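Local structure of BPT4 GENE 59 helicase assembly protein (Enterobacteria phage T4, 1C1K) at residues 15-18 with 19-23. The protein loads the replicative helicase onto forked DNA covered by single-stranded-DNA-binding protein, serving phage replication, recombination and repair. Numbering follows the deposited sequence.
Sequences DGKS and VYKLY
Asp15 O takes the amide of Val19 (N to O, 3.0 Å), the first i to i+4 bond of helix 16-30. Residues 15-18 run straight on into 19-23, and the ladder continues with Tyr20 N on Gly16 O, Lys21 N on Lys17 O and Leu22 N on Ser18 O, the last at 2.9 Å. Asp15 is the N-cap. Its side chain turns back over the first turn, and OD1 accepts twice from Ser18: the amide N at 2.9 Å, nearly along the C-O axis, and the hydroxyl OG at 2.6 Å. The two donors come from opposite faces of the carboxylate plane, OG 36° out of it. Ser18 OG can reach because it lies beside its own backbone N, chi1 -65°. One turn apart, the side chains of Lys17 and Lys21 cross, with Lys17 CE 3.6 Å from Lys21 CE. Lys21 CG rests 3.3 Å from Lys17 O. Their ammonium groups stand close, Lys17 NZ to Lys21 NZ 4.2 Å, but Lys17 NZ is salt-bridged to Asp47. On the buried side, Val19 CG2 lies against Asp15 O at 3.3 Å, and Val19 also packs on helices 56-65 and 68-81. The Tyr20 ring, with CG anti to the backbone N (chi1 163°), heads away from the first turn to meet Phe59 edge-to-face. This helix start is therefore pinned by a doubly gripped carboxylate oxygen, whose negative charge would suit the helix dipole, while the Asp47 salt bridge probably eases the repulsion between the two lysines.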
ATOM      1  N   ASP A  15      -5.584   4.300 -24.555  1.00  2.00           N
ATOM      2  CA  ASP A  15      -5.412   3.092 -25.352  1.00  2.39           C
ATOM      3  C   ASP A  15      -4.633   1.979 -24.650  1.00  2.13           C
ATOM      4  O   ASP A  15      -4.139   2.156 -23.541  1.00  2.23           O
ATOM      5  CB  ASP A  15      -4.808   3.422 -26.737  1.00  2.05           C
ATOM      6  CG  ASP A  15      -3.395   3.984 -26.674  1.00  5.00           C
ATOM      7  OD1 ASP A  15      -2.725   3.882 -25.622  1.00  3.61           O
ATOM      8  OD2 ASP A  15      -2.948   4.530 -27.712  1.00  5.67           O
ATOM      9  N   GLY A  16      -4.556   0.824 -25.305  1.00  2.00           N
ATOM     10  CA  GLY A  16      -3.880  -0.331 -24.736  1.00  2.19           C
ATOM     11  C   GLY A  16      -2.435  -0.129 -24.339  1.00  2.31           C
ATOM     12  O   GLY A  16      -2.027  -0.535 -23.248  1.00  2.23           O
ATOM     13  N   LYS A  17      -1.642   0.478 -25.212  1.00  3.16           N
ATOM     14  CA  LYS A  17      -0.244   0.698 -24.872  1.00  4.22           C
ATOM     15  C   LYS A  17      -0.133   1.645 -23.678  1.00  4.12           C
ATOM     16  O   LYS A  17       0.758   1.500 -22.839  1.00  3.28           O
ATOM     17  CB  LYS A  17       0.537   1.274 -26.062  1.00  5.47           C
ATOM     18  CG  LYS A  17       2.006   1.528 -25.713  1.00  8.95           C
ATOM     19  CD  LYS A  17       2.913   1.607 -26.933  1.00 13.04           C
ATOM     20  CE  LYS A  17       4.353   1.865 -26.497  1.00 16.04           C
ATOM     21  NZ  LYS A  17       5.134   2.648 -27.506  1.00 20.58           N
ATOM     22  N   SER A  18      -1.035   2.619 -23.602  1.00  3.85           N
ATOM     23  CA  SER A  18      -1.007   3.569 -22.497  1.00  4.00           C
ATOM     24  C   SER A  18      -1.330   2.867 -21.184  1.00  3.82           C
ATOM     25  O   SER A  18      -0.773   3.217 -20.137  1.00  3.23           O
ATOM     26  CB  SER A  18      -1.991   4.718 -22.752  1.00  3.63           C
ATOM     27  OG  SER A  18      -1.575   5.479 -23.881  1.00  4.82           O
ATOM     28  N   VAL A  19      -2.225   1.881 -21.233  1.00  2.95           N
ATOM     29  CA  VAL A  19      -2.574   1.130 -20.030  1.00  2.56           C
ATOM     30  C   VAL A  19      -1.323   0.359 -19.596  1.00  3.36           C
ATOM     31  O   VAL A  19      -1.007   0.280 -18.407  1.00  3.07           O
ATOM     32  CB  VAL A  19      -3.735   0.138 -20.295  1.00  2.05           C
ATOM     33  CG1 VAL A  19      -3.939  -0.774 -19.090  1.00  2.40           C
ATOM     34  CG2 VAL A  19      -5.013   0.905 -20.575  1.00  2.00           C
ATOM     35  N   TYR A  20      -0.602  -0.197 -20.565  1.00  2.00           N
ATOM     36  CA  TYR A  20       0.614  -0.933 -20.254  1.00  3.03           C
ATOM     37  C   TYR A  20       1.636  -0.002 -19.600  1.00  3.05           C
ATOM     38  O   TYR A  20       2.287  -0.382 -18.632  1.00  3.14           O
ATOM     39  CB  TYR A  20       1.218  -1.542 -21.519  1.00  2.99           C
ATOM     40  CG  TYR A  20       2.668  -1.970 -21.344  1.00  4.88           C
ATOM     41  CD1 TYR A  20       2.988  -3.175 -20.720  1.00  7.30           C
ATOM     42  CD2 TYR A  20       3.713  -1.168 -21.812  1.00  5.04           C
ATOM     43  CE1 TYR A  20       4.318  -3.573 -20.568  1.00  8.30           C
ATOM     44  CE2 TYR A  20       5.036  -1.554 -21.667  1.00  7.61           C
ATOM     45  CZ  TYR A  20       5.331  -2.757 -21.047  1.00  8.17           C
ATOM     46  OH  TYR A  20       6.649  -3.157 -20.925  1.00  9.54           O
ATOM     47  N   LYS A  21       1.775   1.209 -20.136  1.00  3.53           N
ATOM     48  CA  LYS A  21       2.716   2.191 -19.593  1.00  3.96           C
ATOM     49  C   LYS A  21       2.347   2.550 -18.159  1.00  4.25           C
ATOM     50  O   LYS A  21       3.225   2.693 -17.298  1.00  4.67           O
ATOM     51  CB  LYS A  21       2.712   3.458 -20.447  1.00  6.52           C
ATOM     52  CG  LYS A  21       3.349   3.274 -21.818  1.00  9.52           C
ATOM     53  CD  LYS A  21       3.481   4.597 -22.546  1.00 13.67           C
ATOM     54  CE  LYS A  21       4.085   4.395 -23.923  1.00 17.50           C
ATOM     55  NZ  LYS A  21       3.844   5.568 -24.815  1.00 22.40           N
ATOM     56  N   LEU A  22       1.052   2.712 -17.905  1.00  3.21           N
ATOM     57  CA  LEU A  22       0.587   3.040 -16.560  1.00  3.63           C
ATOM     58  C   LEU A  22       0.947   1.902 -15.595  1.00  3.63           C
ATOM     59  O   LEU A  22       1.450   2.140 -14.500  1.00  3.75           O
ATOM     60  CB  LEU A  22      -0.927   3.268 -16.560  1.00  3.87           C
ATOM     61  CG  LEU A  22      -1.552   3.613 -15.201  1.00  4.80           C
ATOM     62  CD1 LEU A  22      -1.174   5.039 -14.800  1.00  5.07           C
ATOM     63  CD2 LEU A  22      -3.075   3.470 -15.280  1.00  4.85           C
ATOM     64  N   TYR A  23       0.686   0.668 -16.007  1.00  3.22           N
ATOM     65  CA  TYR A  23       1.003  -0.483 -15.175  1.00  3.31           C
ATOM     66  C   TYR A  23       2.498  -0.532 -14.865  1.00  4.56           C
ATOM     67  O   TYR A  23       2.895  -0.703 -13.711  1.00  4.41           O
ATOM     68  CB  TYR A  23       0.594  -1.781 -15.876  1.00  4.11           C
ATOM     69  CG  TYR A  23       1.328  -3.000 -15.362  1.00  5.22           C
ATOM     70  CD1 TYR A  23       1.121  -3.469 -14.066  1.00  7.62           C
ATOM     71  CD2 TYR A  23       2.238  -3.678 -16.166  1.00  8.23           C
ATOM     72  CE1 TYR A  23       1.807  -4.589 -13.586  1.00  9.60           C
ATOM     73  CE2 TYR A  23       2.927  -4.793 -15.698  1.00  9.21           C
ATOM     74  CZ  TYR A  23       2.707  -5.240 -14.410  1.00 10.60           C
ATOM     75  OH  TYR A  23       3.396  -6.340 -13.946  1.00 14.70           O
TER